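PDB 3M1T: putative phosphohydrolase from Shewanella amazonensis, which is of unknown function but belongs to the helical HDOD family, related to HD-domain phosphohydrolases, and may take part in signal transduction. Local coordinates for residues Ala104-Asn109 and Leu137-Glu142; Phe111-Ile116 and Ala219-Ile224; Ala226-Ile231 and Lys259-His264. All blocks are in the same frame, centred on the assembly; numbering follows the deposited sequence. Where two conformers were deposited one is given.

Contact 1: Ala104-Asn109 and Leu137-Glu142; sequences ADFWGN and LHSIGE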
# COMPACT_ATOMS: atom_id res chain seq x y z
N ALA A 104 8.47 -2.85 -11.23
CA ALA A 104 7.38 -3.78 -11.54
C ALA A 104 7.19 -4.83 -10.45
O ALA A 104 6.06 -5.16 -10.10
CB ALA A 104 7.60 -4.49 -12.92
N ASP A 105 8.29 -5.37 -9.92
CA ASP A 105 8.21 -6.37 -8.85
C ASP A 105 7.74 -5.72 -7.53
O ASP A 105 6.91 -6.29 -6.82
CB ASP A 105 9.57 -7.07 -8.62
CG ASP A 105 9.98 -8.03 -9.75
OD1 ASP A 105 9.20 -8.28 -10.69
OD2 ASP A 105 11.11 -8.53 -9.69
N PHE A 106 8.31 -4.56 -7.21
CA PHE A 106 7.95 -3.81 -5.98
C PHE A 106 6.47 -3.54 -6.00
O PHE A 106 5.74 -3.85 -5.05
CB PHE A 106 8.70 -2.48 -5.86
CG PHE A 106 8.24 -1.65 -4.68
CD1 PHE A 106 8.76 -1.86 -3.41
CD2 PHE A 106 7.25 -0.71 -4.86
CE1 PHE A 106 8.30 -1.10 -2.33
CE2 PHE A 106 6.76 0.02 -3.79
CZ PHE A 106 7.30 -0.17 -2.53
N TRP A 107 6.01 -2.90 -7.08
CA TRP A 107 4.59 -2.56 -7.15
C TRP A 107 3.71 -3.78 -7.29
O TRP A 107 2.61 -3.81 -6.76
CB TRP A 107 4.33 -1.53 -8.26
CG TRP A 107 4.86 -0.19 -7.89
CD1 TRP A 107 5.86 0.47 -8.52
CD2 TRP A 107 4.43 0.67 -6.82
NE1 TRP A 107 6.10 1.68 -7.92
CE2 TRP A 107 5.26 1.81 -6.84
CE3 TRP A 107 3.47 0.57 -5.81
CZ2 TRP A 107 5.12 2.84 -5.96
CZ3 TRP A 107 3.35 1.57 -4.92
CH2 TRP A 107 4.16 2.70 -4.98
N GLY A 108 4.17 -4.80 -7.99
CA GLY A 108 3.41 -6.04 -8.05
C GLY A 108 3.12 -6.59 -6.65
O GLY A 108 1.98 -7.01 -6.36
N ASN A 109 4.14 -6.64 -5.83
CA ASN A 109 3.94 -7.15 -4.47
C ASN A 109 2.99 -6.27 -3.68
O ASN A 109 2.08 -6.72 -2.96
CB ASN A 109 5.25 -7.26 -3.72
CG ASN A 109 5.03 -7.56 -2.26
OD1 ASN A 109 4.71 -8.73 -1.90
ND2 ASN A 109 5.09 -6.51 -1.41
N LEU A 137 0.08 2.17 -0.13
CA LEU A 137 1.02 3.07 0.58
C LEU A 137 1.98 2.33 1.51
O LEU A 137 2.95 2.92 1.99
CB LEU A 137 0.23 4.06 1.43
CG LEU A 137 -0.63 5.04 0.67
CD1 LEU A 137 -1.57 5.86 1.63
CD2 LEU A 137 0.25 5.96 -0.22
N HIS A 138 1.70 1.05 1.79
CA HIS A 138 2.30 0.48 3.00
C HIS A 138 3.81 0.31 2.99
O HIS A 138 4.44 0.32 4.07
CB HIS A 138 1.66 -0.89 3.34
CG HIS A 138 2.28 -2.04 2.65
ND1 HIS A 138 1.98 -2.35 1.34
CD2 HIS A 138 3.14 -3.01 3.08
CE1 HIS A 138 2.62 -3.46 1.00
NE2 HIS A 138 3.36 -3.85 2.03
N SER A 139 4.39 0.12 1.81
CA SER A 139 5.81 -0.24 1.73
C SER A 139 6.68 0.88 1.20
O SER A 139 7.88 0.72 0.96
CB SER A 139 5.98 -1.50 0.85
OG SER A 139 7.23 -2.12 1.17
N ILE A 140 6.12 2.07 1.02
CA ILE A 140 6.92 3.14 0.44
C ILE A 140 8.09 3.57 1.36
O ILE A 140 9.11 4.04 0.87
CB ILE A 140 6.08 4.32 0.04
CG1 ILE A 140 5.06 3.83 -1.00
CG2 ILE A 140 6.93 5.47 -0.52
CD1 ILE A 140 3.96 4.88 -1.37
N GLY A 141 7.94 3.41 2.66
CA GLY A 141 9.00 3.75 3.60
C GLY A 141 10.27 2.96 3.33
O GLY A 141 11.35 3.50 3.55
N GLU A 142 10.15 1.72 2.88
CA GLU A 142 11.31 0.90 2.46
C GLU A 142 12.15 1.70 1.44
O GLU A 142 13.37 1.90 1.57
CB GLU A 142 10.78 -0.41 1.84
CG GLU A 142 11.78 -1.54 1.71
CD GLU A 142 11.14 -2.88 1.34
OE1 GLU A 142 9.90 -2.97 1.16
OE2 GLU A 142 11.89 -3.86 1.23
O HOH W 1 4.72 -6.30 1.51
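Water 1 is the best-held polar atom here, gripped by two hydrogen bonds that tie the segments together. It accepts one from Asn109 ND2 at 3.0 Å. The other joins the O of water 1 to His138 NE2 at 2.8 Å, the water lying at the edge of the imidazole, in the ring plane. The other ring nitrogen, His138 ND1, is hydrogen-bonded to Gly135 O, so the ring is held at both nitrogens, which probably fixes its flip. Ser139 CB lies 3.7 Å above the centre of one His138 ring face. The direct contact belongs to Phe106, whose CG stands anti to the backbone N (chi1 175°) and so swings the ring out to the 137-142 turn. There Phe106 CZ meets the carbonyl Ser139 O edge-on at 3.6 Å, and CE1 lies 3.8 Å from Ser139 OG. Behind it, Phe106 CD2 sits over the centre of the Trp107 face, while the far rim of the indole, at CH2, touches Ile140 CD1 at 4.2 Å. Val91 of helix 79-94 packs against both Trp107 and Ile140. Leu137 to Ile140 form a type I turn between helices 128-137 and 140-148. The 137-142 sequence, LHSIGE, resembles the LHDIGK-like signature of HD-domain hydrolases, with Ser139 probably at the position of the metal-binding aspartate, consistent with the degenerate site of an HDOD domain.

Contact 2: Phe111-Ile116 and Ala219-Ile224; sequences FEVAII and AMAKQI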
# COMPACT_ATOMS: atom_id res chain seq x y z
N PHE A 111 0.57 -4.32 -4.88
CA PHE A 111 -0.79 -4.57 -5.34
C PHE A 111 -1.35 -5.87 -4.81
O PHE A 111 -2.52 -5.94 -4.48
CB PHE A 111 -0.89 -4.58 -6.87
CG PHE A 111 -0.75 -3.22 -7.50
CD1 PHE A 111 -1.44 -2.13 -6.98
CD2 PHE A 111 0.08 -3.03 -8.58
CE1 PHE A 111 -1.31 -0.90 -7.55
CE2 PHE A 111 0.21 -1.80 -9.15
CZ PHE A 111 -0.49 -0.74 -8.65
N GLU A 112 -0.52 -6.90 -4.74
CA GLU A 112 -0.95 -8.20 -4.16
C GLU A 112 -1.45 -7.97 -2.75
O GLU A 112 -2.56 -8.39 -2.39
CB GLU A 112 0.18 -9.25 -4.13
CG GLU A 112 0.53 -9.92 -5.45
CD GLU A 112 -0.55 -10.86 -5.99
OE1 GLU A 112 -1.12 -11.73 -5.23
OE2 GLU A 112 -0.79 -10.78 -7.22
N VAL A 113 -0.66 -7.24 -1.96
CA VAL A 113 -1.05 -6.89 -0.61
C VAL A 113 -2.34 -6.07 -0.61
O VAL A 113 -3.26 -6.33 0.17
CB VAL A 113 0.09 -6.18 0.16
CG1 VAL A 113 -0.40 -5.52 1.48
CG2 VAL A 113 1.28 -7.14 0.41
N ALA A 114 -2.42 -5.05 -1.46
CA ALA A 114 -3.62 -4.23 -1.56
C ALA A 114 -4.86 -5.00 -1.89
O ALA A 114 -5.93 -4.80 -1.30
CB ALA A 114 -3.38 -3.07 -2.58
N ILE A 115 -4.75 -5.92 -2.85
CA ILE A 115 -5.89 -6.76 -3.23
C ILE A 115 -6.38 -7.64 -2.08
O ILE A 115 -7.61 -7.79 -1.82
CB ILE A 115 -5.54 -7.61 -4.50
CG1 ILE A 115 -5.43 -6.72 -5.74
CG2 ILE A 115 -6.54 -8.79 -4.66
CD1 ILE A 115 -4.75 -7.47 -6.92
N ILE A 116 -5.42 -8.22 -1.38
CA ILE A 116 -5.71 -9.03 -0.21
C ILE A 116 -6.39 -8.19 0.87
O ILE A 116 -7.44 -8.55 1.40
CB ILE A 116 -4.46 -9.76 0.35
CG1 ILE A 116 -3.89 -10.76 -0.66
CG2 ILE A 116 -4.81 -10.49 1.70
CD1 ILE A 116 -2.43 -11.12 -0.37
N ALA A 219 -0.83 -6.45 8.29
CA ALA A 219 0.03 -7.52 8.85
C ALA A 219 -0.32 -8.88 8.24
O ALA A 219 0.57 -9.66 7.82
CB ALA A 219 -0.09 -7.54 10.35
N MSE A 220 -1.61 -9.16 8.18
CA MSE A 220 -2.13 -10.41 7.64
C MSE A 220 -1.84 -10.55 6.15
O MSE A 220 -1.27 -11.55 5.68
CB MSE A 220 -3.61 -10.53 7.95
CG MSE A 220 -4.25 -11.75 7.30
SE MSE A 220 -5.79 -12.29 8.33
CE MSE A 220 -6.05 -14.07 7.52
N ALA A 221 -2.14 -9.49 5.40
CA ALA A 221 -1.99 -9.47 3.94
C ALA A 221 -0.52 -9.61 3.55
O ALA A 221 -0.17 -10.32 2.60
CB ALA A 221 -2.61 -8.17 3.37
N LYS A 222 0.38 -8.94 4.30
CA LYS A 222 1.81 -9.05 4.02
C LYS A 222 2.35 -10.47 4.18
O LYS A 222 3.17 -10.91 3.39
CB LYS A 222 2.61 -8.11 4.92
CG LYS A 222 2.45 -6.65 4.57
CD LYS A 222 3.13 -5.78 5.59
CE LYS A 222 4.65 -5.88 5.56
NZ LYS A 222 5.28 -5.18 6.72
N GLN A 223 1.90 -11.11 5.25
CA GLN A 223 2.32 -12.49 5.54
C GLN A 223 1.78 -13.44 4.49
O GLN A 223 2.51 -14.33 4.02
CB GLN A 223 1.91 -12.88 6.96
CG GLN A 223 2.57 -14.25 7.38
CD GLN A 223 2.56 -14.55 8.85
OE1 GLN A 223 2.27 -13.70 9.69
NE2 GLN A 223 2.85 -15.85 9.20
N ILE A 224 0.55 -13.22 4.05
CA ILE A 224 -0.07 -14.06 3.03
C ILE A 224 0.71 -13.92 1.73
O ILE A 224 1.06 -14.91 1.07
CB ILE A 224 -1.55 -13.66 2.81
CG1 ILE A 224 -2.42 -13.99 4.06
CG2 ILE A 224 -2.10 -14.27 1.54
CD1 ILE A 224 -3.87 -13.48 3.95
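Phe111 opens the 111-116 segment on the side turned from helix 213-227, where its ring packs on Ile136 and Leu274. The carboxylate of Glu112 is also engaged in another direction, its OE1 hydrogen-bonded to Gly265 N and its OE2 to Met268 N. Val113 is the first residue to reach the partner helix. Its CG1, anti to the backbone N (chi1 167°), meets Ala221 CB at 3.9 Å, whereas CG2, anti to the carbonyl carbon, lies 4.1 Å from Lys222 CA. The carbonyl Val113 O also comes within 3.7 Å of Ala221 CB, so the methyl rests against backbone as well as side chain. This is the closest passage of the two segments, with the CA atoms of Val113 and Ala221 5.3 Å apart, and the small alanine allows it: the axes of the segments approach to 8.6 Å, their directions 129° apart. The crossing joins helix 103-124, within the HDOD family region, to helix 213-227 of this all-helical chain. Ala114 faces away, toward Phe132 and Ile136 of helix 128-137. One turn on from Val113, Ile116 points at the partner and supplies the largest share of its segment's buried surface. Its CG2, anti to the backbone N, presses on Ala221 CB at 3.6 Å, so that this methyl lies against both Val113 and Ile116. The other branch extends past it (chi2 160°) and brings Ile116 CD1 to 3.7 Å from Ile224 CG2, the two isoleucines crossing obliquely.

Contact 3: Ala226-Ile231 and Lys259-His264; sequences ADWDKI and KLAKMH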
# COMPACT_ATOMS: atom_id res chain seq x y z
N ALA A 226 3.80 -12.83 1.32
CA ALA A 226 5.20 -13.25 1.46
C ALA A 226 5.37 -14.76 1.42
O ALA A 226 6.32 -15.31 0.83
CB ALA A 226 5.79 -12.73 2.72
N ASP A 227 4.47 -15.45 2.09
CA ASP A 227 4.69 -16.87 2.35
C ASP A 227 3.80 -17.77 1.53
O ASP A 227 3.88 -19.00 1.69
CB ASP A 227 4.52 -17.15 3.84
CG ASP A 227 5.66 -16.59 4.68
OD1 ASP A 227 6.72 -16.22 4.11
OD2 ASP A 227 5.52 -16.52 5.90
N TRP A 228 2.98 -17.23 0.65
CA TRP A 228 2.02 -18.02 -0.12
C TRP A 228 2.66 -19.26 -0.75
O TRP A 228 2.11 -20.37 -0.69
CB TRP A 228 1.41 -17.18 -1.23
CG TRP A 228 0.38 -17.85 -2.06
CD1 TRP A 228 0.60 -18.53 -3.25
CD2 TRP A 228 -1.02 -17.92 -1.81
NE1 TRP A 228 -0.59 -19.03 -3.73
CE2 TRP A 228 -1.60 -18.67 -2.86
CE3 TRP A 228 -1.85 -17.46 -0.78
CZ2 TRP A 228 -2.96 -18.95 -2.93
CZ3 TRP A 228 -3.20 -17.74 -0.85
CH2 TRP A 228 -3.75 -18.43 -1.92
N ASP A 229 3.80 -19.05 -1.39
CA ASP A 229 4.46 -20.15 -2.09
C ASP A 229 5.12 -21.19 -1.21
O ASP A 229 5.59 -22.21 -1.74
CB ASP A 229 5.48 -19.59 -3.10
CG ASP A 229 4.82 -18.89 -4.25
OD1 ASP A 229 3.70 -19.28 -4.64
OD2 ASP A 229 5.41 -17.93 -4.78
N LYS A 230 5.17 -20.98 0.09
CA LYS A 230 5.74 -21.90 1.02
C LYS A 230 4.68 -22.88 1.57
O LYS A 230 5.03 -23.87 2.21
CB LYS A 230 6.37 -21.14 2.18
CG LYS A 230 7.44 -20.14 1.76
CD LYS A 230 8.12 -19.54 2.98
CE LYS A 230 9.06 -18.37 2.58
NZ LYS A 230 8.35 -17.15 2.13
N ILE A 231 3.39 -22.63 1.28
CA ILE A 231 2.30 -23.40 1.93
C ILE A 231 1.61 -24.33 0.93
O ILE A 231 1.11 -23.88 -0.08
CB ILE A 231 1.25 -22.41 2.53
CG1 ILE A 231 1.92 -21.38 3.45
CG2 ILE A 231 0.14 -23.13 3.26
CD1 ILE A 231 2.58 -21.94 4.66
N LYS A 259 -10.89 -17.85 -2.12
CA LYS A 259 -10.97 -16.50 -2.70
C LYS A 259 -9.59 -15.95 -2.97
O LYS A 259 -9.35 -15.36 -4.04
CB LYS A 259 -11.78 -15.58 -1.80
CG LYS A 259 -11.91 -14.11 -2.28
CD LYS A 259 -12.64 -14.05 -3.63
CE LYS A 259 -12.99 -12.62 -4.07
NZ LYS A 259 -14.00 -11.96 -3.16
N LEU A 260 -8.67 -16.10 -2.01
CA LEU A 260 -7.31 -15.63 -2.18
C LEU A 260 -6.61 -16.34 -3.34
O LEU A 260 -5.84 -15.71 -4.11
CB LEU A 260 -6.50 -15.75 -0.90
CG LEU A 260 -7.00 -14.88 0.25
CD1 LEU A 260 -6.24 -15.22 1.53
CD2 LEU A 260 -6.90 -13.39 -0.11
N ALA A 261 -6.88 -17.63 -3.50
CA ALA A 261 -6.30 -18.37 -4.61
C ALA A 261 -6.82 -17.84 -5.95
O ALA A 261 -6.07 -17.80 -6.94
CB ALA A 261 -6.61 -19.88 -4.46
N LYS A 262 -8.10 -17.48 -6.01
CA LYS A 262 -8.67 -16.93 -7.25
C LYS A 262 -7.92 -15.64 -7.63
O LYS A 262 -7.65 -15.39 -8.81
CB LYS A 262 -10.18 -16.65 -7.10
CG LYS A 262 -11.10 -17.89 -7.11
CD LYS A 262 -12.59 -17.50 -7.22
N MSE A 263 -7.55 -14.85 -6.65
CA MSE A 263 -6.97 -13.52 -6.93
C MSE A 263 -5.46 -13.50 -6.99
O MSE A 263 -4.85 -12.48 -7.41
CB MSE A 263 -7.46 -12.54 -5.90
CG MSE A 263 -8.96 -12.58 -5.79
SE MSE A 263 -9.51 -11.04 -4.85
CE MSE A 263 -8.58 -11.34 -3.32
N HIS A 264 -4.84 -14.58 -6.55
CA HIS A 264 -3.39 -14.65 -6.44
C HIS A 264 -2.77 -14.33 -7.78
O HIS A 264 -3.13 -14.92 -8.80
CB HIS A 264 -2.91 -16.05 -6.03
CG HIS A 264 -1.42 -16.16 -5.92
ND1 HIS A 264 -0.65 -16.79 -6.87
CD2 HIS A 264 -0.56 -15.67 -5.00
CE1 HIS A 264 0.62 -16.72 -6.52
NE2 HIS A 264 0.71 -16.05 -5.39
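The indole of Trp228 is the centre of the contact and meets its partners with both of its rings. Its five-membered ring makes an offset stack with the imidazole of His264, centroids 3.8 Å apart and planes inclined by 13°. Trp228 NE1 lies over the centre of the imidazole face, and the shortest approach is Trp228 CD1 to His264 NE2 at 3.3 Å. The six-membered ring reaches the last turn of helix 256-263: CH2 comes to 3.6 Å from Ala261 N, and CZ3 to 3.9 Å from Leu260 CB. Both aromatic side chains carry CG anti to the backbone N, so they reach toward each other and the rings overlap face on face, offset. An alanine at Trp228 would remove the indole and would probably leave His264 without its stacking partner and Leu260 less covered. Asp229 OD1, 4.5 Å from His264 NE2, might favour a protonated imidazole. Farther out, a salt bridge from Lys230 NZ to Asp227 OD1 (2.7 Å) spans the turn that carries Trp228. Arg236 and Trp239 of helix 236-247 also touch the indole, which thus joins that helix to Leu260 and Ala261 of helix 256-263; Leu260 in turn packs on Ile116 of helix 103-124.

In space the contacts form a run: helix 103-124 serves contacts 1 and 2, and helix 213-227 serves contacts 2 and 3; along the chain contacts 1 and 2 interleave, and contact 3 follows. Contacts 1 and 2 have centres about 11 Å apart, contacts 2 and 3 about 10 Å. His138 joins the first two, its CE1 lying 3.7 Å from Val113 CG1 and its CD2 equally far from Lys222 CD; Gln202 hydrogen-bonds to both His138 O and Lys222 NZ. Leu260 CD1, 3.8 Å from Ile224 CD1, links contacts 2 and 3. The HD-like turn belongs to contact 1, whose centre is about 18 Å from that of contact 3, though their nearest atoms are about 5 Å apart.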